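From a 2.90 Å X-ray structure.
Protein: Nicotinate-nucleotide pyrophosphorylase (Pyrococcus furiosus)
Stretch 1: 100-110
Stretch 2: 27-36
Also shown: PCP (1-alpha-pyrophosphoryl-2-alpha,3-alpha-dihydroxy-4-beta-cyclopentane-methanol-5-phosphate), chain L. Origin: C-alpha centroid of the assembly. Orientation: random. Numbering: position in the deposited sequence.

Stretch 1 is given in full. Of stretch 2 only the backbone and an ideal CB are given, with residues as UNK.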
ATOM      1  N   ASP A 100      50.138  -3.800 -16.012  1.00 75.53           N
ATOM      2  CA  ASP A 100      50.106  -2.424 -16.476  1.00 77.04           C
ATOM      3  C   ASP A 100      48.702  -2.190 -17.010  1.00 76.90           C
ATOM      4  O   ASP A 100      48.280  -2.860 -17.956  1.00 76.78           O
ATOM      5  CB  ASP A 100      51.137  -2.238 -17.596  1.00 79.55           C
ATOM      6  CG  ASP A 100      51.398  -0.769 -17.932  1.00 80.83           C
ATOM      7  OD1 ASP A 100      52.181  -0.512 -18.877  1.00 80.50           O
ATOM      8  OD2 ASP A 100      50.831   0.122 -17.257  1.00 81.34           O
ATOM      9  N   TYR A 101      47.971  -1.258 -16.399  1.00 76.67           N
ATOM     10  CA  TYR A 101      46.615  -0.981 -16.854  1.00 76.04           C
ATOM     11  C   TYR A 101      46.638  -0.743 -18.353  1.00 76.20           C
ATOM     12  O   TYR A 101      45.700  -1.101 -19.065  1.00 76.96           O
ATOM     13  CB  TYR A 101      46.017   0.253 -16.175  1.00 74.66           C
ATOM     14  CG  TYR A 101      44.593   0.489 -16.622  1.00 74.52           C
ATOM     15  CD1 TYR A 101      43.563  -0.319 -16.156  1.00 74.69           C
ATOM     16  CD2 TYR A 101      44.287   1.447 -17.595  1.00 74.12           C
ATOM     17  CE1 TYR A 101      42.263  -0.189 -16.648  1.00 74.87           C
ATOM     18  CE2 TYR A 101      42.990   1.585 -18.096  1.00 73.36           C
ATOM     19  CZ  TYR A 101      41.986   0.761 -17.617  1.00 74.55           C
ATOM     20  OH  TYR A 101      40.706   0.856 -18.112  1.00 75.33           O
ATOM     21  N   ALA A 102      47.721  -0.140 -18.827  1.00 75.78           N
ATOM     22  CA  ALA A 102      47.869   0.153 -20.241  1.00 76.59           C
ATOM     23  C   ALA A 102      47.723  -1.088 -21.118  1.00 76.78           C
ATOM     24  O   ALA A 102      47.366  -0.979 -22.293  1.00 76.98           O
ATOM     25  CB  ALA A 102      49.217   0.811 -20.493  1.00 76.83           C
ATOM     26  N   ASP A 103      47.984  -2.262 -20.546  1.00 77.02           N
ATOM     27  CA  ASP A 103      47.901  -3.522 -21.288  1.00 77.27           C
ATOM     28  C   ASP A 103      46.517  -4.181 -21.356  1.00 76.34           C
ATOM     29  O   ASP A 103      46.009  -4.458 -22.444  1.00 76.43           O
ATOM     30  CB  ASP A 103      48.912  -4.526 -20.717  1.00 79.26           C
ATOM     31  CG  ASP A 103      50.370  -4.140 -21.014  1.00 81.49           C
ATOM     32  OD1 ASP A 103      51.269  -4.585 -20.259  1.00 81.85           O
ATOM     33  OD2 ASP A 103      50.621  -3.409 -22.004  1.00 82.15           O
ATOM     34  N   PHE A 104      45.901  -4.419 -20.203  1.00 75.17           N
ATOM     35  CA  PHE A 104      44.589  -5.073 -20.154  1.00 74.10           C
ATOM     36  C   PHE A 104      43.353  -4.169 -20.070  1.00 73.94           C
ATOM     37  O   PHE A 104      42.252  -4.596 -20.413  1.00 74.77           O
ATOM     38  CB  PHE A 104      44.559  -6.043 -18.980  1.00 72.92           C
ATOM     39  CG  PHE A 104      44.599  -5.367 -17.642  1.00 71.70           C
ATOM     40  CD1 PHE A 104      43.425  -4.998 -17.000  1.00 70.87           C
ATOM     41  CD2 PHE A 104      45.814  -5.094 -17.026  1.00 71.75           C
ATOM     42  CE1 PHE A 104      43.456  -4.368 -15.756  1.00 70.57           C
ATOM     43  CE2 PHE A 104      45.857  -4.465 -15.784  1.00 71.96           C
ATOM     44  CZ  PHE A 104      44.673  -4.100 -15.147  1.00 70.96           C
ATOM     45  N   GLY A 105      43.530  -2.934 -19.607  1.00 73.41           N
ATOM     46  CA  GLY A 105      42.412  -2.011 -19.477  1.00 72.08           C
ATOM     47  C   GLY A 105      41.431  -1.962 -20.636  1.00 71.29           C
ATOM     48  O   GLY A 105      40.275  -1.574 -20.472  1.00 70.93           O
ATOM     49  N   ILE A 106      41.887  -2.363 -21.812  1.00 70.64           N
ATOM     50  CA  ILE A 106      41.052  -2.350 -22.995  1.00 70.64           C
ATOM     51  C   ILE A 106      40.229  -3.627 -23.062  1.00 70.71           C
ATOM     52  O   ILE A 106      39.656  -3.945 -24.103  1.00 71.19           O
ATOM     53  CB  ILE A 106      41.906  -2.258 -24.268  1.00 71.05           C
ATOM     54  CG1 ILE A 106      43.059  -1.269 -24.068  1.00 72.33           C
ATOM     55  CG2 ILE A 106      41.051  -1.805 -25.429  1.00 71.47           C
ATOM     56  CD1 ILE A 106      44.180  -1.787 -23.160  1.00 72.20           C
ATOM     57  N   TYR A 107      40.168  -4.366 -21.955  1.00 69.82           N
ATOM     58  CA  TYR A 107      39.414  -5.616 -21.934  1.00 68.68           C
ATOM     59  C   TYR A 107      38.285  -5.652 -20.917  1.00 68.00           C
ATOM     60  O   TYR A 107      37.733  -6.715 -20.630  1.00 68.35           O
ATOM     61  CB  TYR A 107      40.351  -6.808 -21.712  1.00 67.98           C
ATOM     62  CG  TYR A 107      41.169  -7.135 -22.934  1.00 69.35           C
ATOM     63  CD1 TYR A 107      42.471  -6.657 -23.079  1.00 69.85           C
ATOM     64  CD2 TYR A 107      40.613  -7.866 -23.985  1.00 70.73           C
ATOM     65  CE1 TYR A 107      43.199  -6.893 -24.244  1.00 70.67           C
ATOM     66  CE2 TYR A 107      41.329  -8.109 -25.158  1.00 71.44           C
ATOM     67  CZ  TYR A 107      42.622  -7.618 -25.283  1.00 71.95           C
ATOM     68  OH  TYR A 107      43.330  -7.845 -26.448  1.00 72.88           O
ATOM     69  N   GLU A 108      37.935  -4.493 -20.376  1.00 66.31           N
ATOM     70  CA  GLU A 108      36.858  -4.436 -19.406  1.00 65.07           C
ATOM     71  C   GLU A 108      35.542  -4.759 -20.084  1.00 64.03           C
ATOM     72  O   GLU A 108      34.845  -5.699 -19.711  1.00 64.23           O
ATOM     73  CB  GLU A 108      36.769  -3.049 -18.785  1.00 65.33           C
ATOM     74  CG  GLU A 108      37.958  -2.700 -17.934  1.00 68.55           C
ATOM     75  CD  GLU A 108      37.657  -1.587 -16.941  1.00 71.16           C
ATOM     76  OE1 GLU A 108      36.527  -1.589 -16.396  1.00 70.96           O
ATOM     77  OE2 GLU A 108      38.550  -0.730 -16.694  1.00 71.94           O
ATOM     78  N   THR A 109      35.211  -3.973 -21.095  1.00 62.55           N
ATOM     79  CA  THR A 109      33.966  -4.150 -21.819  1.00 61.43           C
ATOM     80  C   THR A 109      33.652  -5.612 -22.158  1.00 61.82           C
ATOM     81  O   THR A 109      32.483  -6.040 -22.185  1.00 63.15           O
ATOM     82  CB  THR A 109      34.005  -3.333 -23.097  1.00 59.94           C
ATOM     83  OG1 THR A 109      34.481  -2.019 -22.787  1.00 58.43           O
ATOM     84  CG2 THR A 109      32.615  -3.244 -23.718  1.00 59.10           C
ATOM     85  N   ALA A 110      34.697  -6.383 -22.408  1.00 59.95           N
ATOM     86  CA  ALA A 110      34.506  -7.770 -22.760  1.00 58.34           C
ATOM     87  C   ALA A 110      34.440  -8.674 -21.544  1.00 56.99           C
ATOM     88  O   ALA A 110      33.489  -9.427 -21.385  1.00 56.77           O
ATOM     89  CB  ALA A 110      35.622  -8.222 -23.694  1.00 59.55           C
ATOM     90  N   UNK A  27      36.462   5.288 -24.890  1.00 68.92           N
ATOM     91  CA  UNK A  27      37.193   5.969 -23.837  1.00 69.86           C
ATOM     92  C   UNK A  27      38.244   5.107 -23.121  1.00 70.29           C
ATOM     93  O   UNK A  27      39.007   5.600 -22.281  1.00 70.31           O
ATOM     94  CB  UNK A  27      36.194   6.500 -22.807  1.00 69.86           C
ATOM     95  N   UNK A  28      38.302   3.825 -23.465  1.00 70.24           N
ATOM     96  CA  UNK A  28      39.304   2.940 -22.876  1.00 70.23           C
ATOM     97  C   UNK A  28      40.533   2.960 -23.795  1.00 70.55           C
ATOM     98  O   UNK A  28      41.682   2.871 -23.335  1.00 70.49           O
ATOM     99  CB  UNK A  28      38.762   1.521 -22.697  1.00 70.23           C
ATOM    100  N   UNK A  29      40.272   3.089 -25.098  1.00 70.21           N
ATOM    101  CA  UNK A  29      41.326   3.163 -26.105  1.00 69.16           C
ATOM    102  C   UNK A  29      42.074   4.454 -25.847  1.00 69.07           C
ATOM    103  O   UNK A  29      43.306   4.470 -25.765  1.00 70.36           O
ATOM    104  CB  UNK A  29      40.770   3.106 -27.529  1.00 69.16           C
ATOM    105  N   UNK A  30      41.308   5.534 -25.715  1.00 67.77           N
ATOM    106  CA  UNK A  30      41.871   6.845 -25.459  1.00 66.53           C
ATOM    107  C   UNK A  30      42.664   6.810 -24.171  1.00 66.99           C
ATOM    108  O   UNK A  30      43.639   7.545 -24.023  1.00 67.16           O
ATOM    109  CB  UNK A  30      40.775   7.911 -25.393  1.00 66.53           C
ATOM    110  N   UNK A  31      42.266   5.946 -23.240  1.00 67.72           N
ATOM    111  CA  UNK A  31      43.004   5.825 -21.984  1.00 68.36           C
ATOM    112  C   UNK A  31      44.358   5.172 -22.232  1.00 69.02           C
ATOM    113  O   UNK A  31      45.346   5.495 -21.568  1.00 68.94           O
ATOM    114  CB  UNK A  31      42.203   5.019 -20.960  1.00 68.36           C
ATOM    115  N   UNK A  32      44.408   4.252 -23.189  1.00 70.20           N
ATOM    116  CA  UNK A  32      45.673   3.607 -23.495  1.00 71.55           C
ATOM    117  C   UNK A  32      46.574   4.639 -24.165  1.00 73.02           C
ATOM    118  O   UNK A  32      47.775   4.665 -23.901  1.00 73.98           O
ATOM    119  CB  UNK A  32      45.473   2.379 -24.385  1.00 71.55           C
ATOM    120  N   UNK A  33      45.993   5.495 -25.009  1.00 73.75           N
ATOM    121  CA  UNK A  33      46.756   6.546 -25.691  1.00 74.75           C
ATOM    122  C   UNK A  33      47.450   7.446 -24.662  1.00 75.18           C
ATOM    123  O   UNK A  33      48.677   7.504 -24.606  1.00 74.82           O
ATOM    124  CB  UNK A  33      45.842   7.376 -26.595  1.00 74.75           C
ATOM    125  N   UNK A  34      46.660   8.147 -23.853  1.00 75.48           N
ATOM    126  CA  UNK A  34      47.209   9.042 -22.834  1.00 76.17           C
ATOM    127  C   UNK A  34      48.371   8.373 -22.097  1.00 77.14           C
ATOM    128  O   UNK A  34      49.464   8.928 -21.996  1.00 77.41           O
ATOM    129  CB  UNK A  34      46.120   9.454 -21.842  1.00 76.17           C
ATOM    130  N   UNK A  35      48.116   7.174 -21.583  1.00 77.78           N
ATOM    131  CA  UNK A  35      49.105   6.403 -20.830  1.00 78.64           C
ATOM    132  C   UNK A  35      50.337   6.009 -21.628  1.00 79.92           C
ATOM    133  O   UNK A  35      51.459   6.104 -21.139  1.00 79.68           O
ATOM    134  CB  UNK A  35      48.448   5.136 -20.279  1.00 78.64           C
ATOM    135  N   UNK A  36      50.114   5.533 -22.847  1.00 81.31           N
ATOM    136  CA  UNK A  36      51.194   5.098 -23.722  1.00 82.18           C
ATOM    137  C   UNK A  36      52.042   6.280 -24.195  1.00 82.80           C
ATOM    138  O   UNK A  36      53.259   6.290 -24.008  1.00 82.45           O
ATOM    139  CB  UNK A  36      50.625   4.344 -24.926  1.00 82.18           C
TER
HETATM  140  C1  PCP L 792      29.350   3.144 -15.664  1.00112.08           C
HETATM  141  C2  PCP L 792      29.351   2.404 -17.021  1.00111.89           C
HETATM  142  C3  PCP L 792      28.760   3.430 -18.024  1.00111.29           C
HETATM  143  C4  PCP L 792      27.708   4.216 -17.207  1.00110.30           C
HETATM  144  C5  PCP L 792      28.328   4.219 -15.846  1.00110.95           C
HETATM  145  CP  PCP L 792      26.261   3.622 -17.232  1.00108.11           C
HETATM  146  O1  PCP L 792      30.662   3.883 -15.430  1.00112.29           O
HETATM  147  O2  PCP L 792      30.677   2.020 -17.403  1.00112.44           O
HETATM  148  O3  PCP L 792      29.734   4.359 -18.526  1.00110.54           O
HETATM  149  OP  PCP L 792      26.128   2.260 -16.704  1.00105.09           O
HETATM  150  P   PCP L 792      24.849   1.769 -15.825  1.00104.53           P
HETATM  151  O1P PCP L 792      24.459   0.438 -16.346  1.00104.45           O
HETATM  152  O2P PCP L 792      23.772   2.785 -16.023  1.00103.67           O
HETATM  153  O3P PCP L 792      25.331   1.697 -14.417  1.00103.76           O
HETATM  154  PA  PCP L 792      31.016   4.715 -14.125  1.00112.20           P
HETATM  155  O1A PCP L 792      30.790   3.788 -12.946  1.00111.78           O
HETATM  156  O2A PCP L 792      30.068   5.891 -14.099  1.00111.67           O
HETATM  157  O3A PCP L 792      32.517   5.097 -14.350  1.00109.85           O
HETATM  158  PB  PCP L 792      33.780   4.442 -14.968  1.00106.80           P
HETATM  159  O1B PCP L 792      35.015   5.228 -14.691  1.00106.80           O
HETATM  160  O2B PCP L 792      33.674   4.342 -16.413  1.00106.41           O
HETATM  161  O3B PCP L 792      34.006   3.064 -14.447  1.00106.95           O

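Positions 27 to 36 form a continuous helix that packs against stretch 1 without a hydrogen bond between the two.

At position 27 CA-to-CB points away from stretch 1, and nothing of that stretch lies within 5.5 Å of the ideal CB. The bound PCP lies on this side of the helix, where a long polar side chain could reach its pyrophosphate. The residue is Tyr 27, whose OH donates a hydrogen bond to PCP O2B (2.7 Å).

Position 28 points toward stretch 1. Its ideal CB is 4.1 Å from Gly 105 O and 4.5 Å from Ile 106 CA, and beyond lies a space lined by Tyr 101, Glu 108 and Thr 109. A large side chain, aromatic or long aliphatic, would suit it. Phe 28 fills the space. Gly 105 O lies over one face of its ring, 3.8 Å from CG, while Thr 109 OG1 meets the ring edge, 3.7 Å from CD1. Tyr 101 OH comes within 3.3 Å of Phe 28 CE2; that hydroxyl donates to Glu 108 OE2 (3.0 Å).

Position 29 points away, with Ile 106 CG2 5.3 Å from the ideal CB; many side chains would do, and an aliphatic one could bend back. Leu 29 does so, bringing CD2 to 4.4 Å from Ile 106 CG2.

Position 31 points toward the Tyr 101 ring, its ideal CB 4.5 Å from CE2. A small or branched side chain would fit. Thr 31 sets CG2 at the ring edge, 3.5 Å from Tyr 101 CE2, and its OG1 donates to Tyr 27 O (2.8 Å), one turn back.

Position 32 points sideways, its ideal CB 4.4 Å from both Ala 102 O and Ile 106 CG1. An aliphatic chain, or a long one with a polar end, would be suitable. In Lys 32, CD packs 3.2 Å from Ile 106 CD1 and 2.9 Å from Ala 102 O.

Positions 30, 33 and 34 are out of reach, leaving the choice open; they are Arg 30, Lys 33 and Ile 34.

Position 35 points toward Ala 102, whose CB is 4.4 Å from the ideal CB, with Tyr 101 nearby. This favours an apolar side chain. Leu 35 places CD1 3.7 Å from Tyr 101 CD2, at the ring edge, and 4.2 Å from Ala 102 CB.

Position 36 points sideways and tolerates many residues; it is Glu 36.

Stretch 2 (27-36) YFLRTKKILE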
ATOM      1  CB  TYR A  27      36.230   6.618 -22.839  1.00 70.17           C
ATOM      2  CG  TYR A  27      35.646   5.707 -21.795  1.00 71.02           C
ATOM      3  CD1 TYR A  27      35.412   6.180 -20.502  1.00 71.35           C
ATOM      4  CD2 TYR A  27      35.294   4.390 -22.091  1.00 71.53           C
ATOM      5  CE1 TYR A  27      34.841   5.367 -19.524  1.00 71.65           C
ATOM      6  CE2 TYR A  27      34.718   3.565 -21.115  1.00 71.41           C
ATOM      7  CZ  TYR A  27      34.496   4.069 -19.837  1.00 71.14           C
ATOM      8  OH  TYR A  27      33.904   3.297 -18.876  1.00 72.17           O
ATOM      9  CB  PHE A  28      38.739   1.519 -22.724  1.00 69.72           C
ATOM     10  CG  PHE A  28      37.989   1.300 -21.432  1.00 68.62           C
ATOM     11  CD1 PHE A  28      36.916   0.406 -21.372  1.00 68.99           C
ATOM     12  CD2 PHE A  28      38.356   1.983 -20.275  1.00 67.22           C
ATOM     13  CE1 PHE A  28      36.218   0.200 -20.178  1.00 67.56           C
ATOM     14  CE2 PHE A  28      37.667   1.786 -19.076  1.00 66.41           C
ATOM     15  CZ  PHE A  28      36.595   0.895 -19.028  1.00 66.83           C
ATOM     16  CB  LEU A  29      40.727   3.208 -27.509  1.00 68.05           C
ATOM     17  CG  LEU A  29      40.597   1.868 -28.222  1.00 66.92           C
ATOM     18  CD1 LEU A  29      39.909   2.049 -29.570  1.00 67.07           C
ATOM     19  CD2 LEU A  29      41.987   1.286 -28.402  1.00 66.75           C
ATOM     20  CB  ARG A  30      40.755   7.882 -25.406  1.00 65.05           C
ATOM     21  CG  ARG A  30      40.096   8.045 -26.757  1.00 64.03           C
ATOM     22  CD  ARG A  30      38.867   8.911 -26.724  1.00 63.17           C
ATOM     23  NE  ARG A  30      38.239   8.956 -28.045  1.00 62.76           N
ATOM     24  CZ  ARG A  30      37.025   9.454 -28.291  1.00 63.85           C
ATOM     25  NH1 ARG A  30      36.290   9.959 -27.300  1.00 64.39           N
ATOM     26  NH2 ARG A  30      36.539   9.451 -29.527  1.00 62.13           N
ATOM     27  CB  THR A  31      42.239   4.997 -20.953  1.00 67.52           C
ATOM     28  OG1 THR A  31      41.110   5.750 -20.509  1.00 67.64           O
ATOM     29  CG2 THR A  31      43.127   4.668 -19.756  1.00 66.73           C
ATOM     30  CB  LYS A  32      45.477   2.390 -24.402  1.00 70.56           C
ATOM     31  CG  LYS A  32      46.654   1.425 -24.331  1.00 70.52           C
ATOM     32  CD  LYS A  32      46.311   0.011 -24.810  1.00 71.37           C
ATOM     33  CE  LYS A  32      46.557  -0.187 -26.296  1.00 71.20           C
ATOM     34  NZ  LYS A  32      45.700   0.700 -27.126  1.00 73.38           N
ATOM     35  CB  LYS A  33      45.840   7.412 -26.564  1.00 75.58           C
ATOM     36  CG  LYS A  33      45.176   6.683 -27.712  1.00 77.83           C
ATOM     37  CD  LYS A  33      46.148   6.397 -28.853  1.00 79.25           C
ATOM     38  CE  LYS A  33      45.503   5.522 -29.941  1.00 79.56           C
ATOM     39  NZ  LYS A  33      45.083   4.178 -29.425  1.00 79.26           N
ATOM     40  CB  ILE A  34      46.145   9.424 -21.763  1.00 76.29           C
ATOM     41  CG1 ILE A  34      44.863   9.934 -22.431  1.00 76.42           C
ATOM     42  CG2 ILE A  34      46.724  10.464 -20.802  1.00 73.45           C
ATOM     43  CD1 ILE A  34      45.011  11.259 -23.140  1.00 77.73           C
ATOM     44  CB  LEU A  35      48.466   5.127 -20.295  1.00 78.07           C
ATOM     45  CG  LEU A  35      47.394   5.266 -19.220  1.00 77.98           C
ATOM     46  CD1 LEU A  35      46.746   3.912 -18.985  1.00 77.37           C
ATOM     47  CD2 LEU A  35      48.018   5.805 -17.944  1.00 77.28           C
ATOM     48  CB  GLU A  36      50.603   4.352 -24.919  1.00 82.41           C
ATOM     49  CG  GLU A  36      51.282   3.033 -25.228  1.00 84.41           C
ATOM     50  CD  GLU A  36      50.390   2.083 -26.017  1.00 85.87           C
ATOM     51  OE1 GLU A  36      49.408   1.565 -25.437  1.00 86.71           O
ATOM     52  OE2 GLU A  36      50.670   1.855 -27.215  1.00 86.32           O
TER
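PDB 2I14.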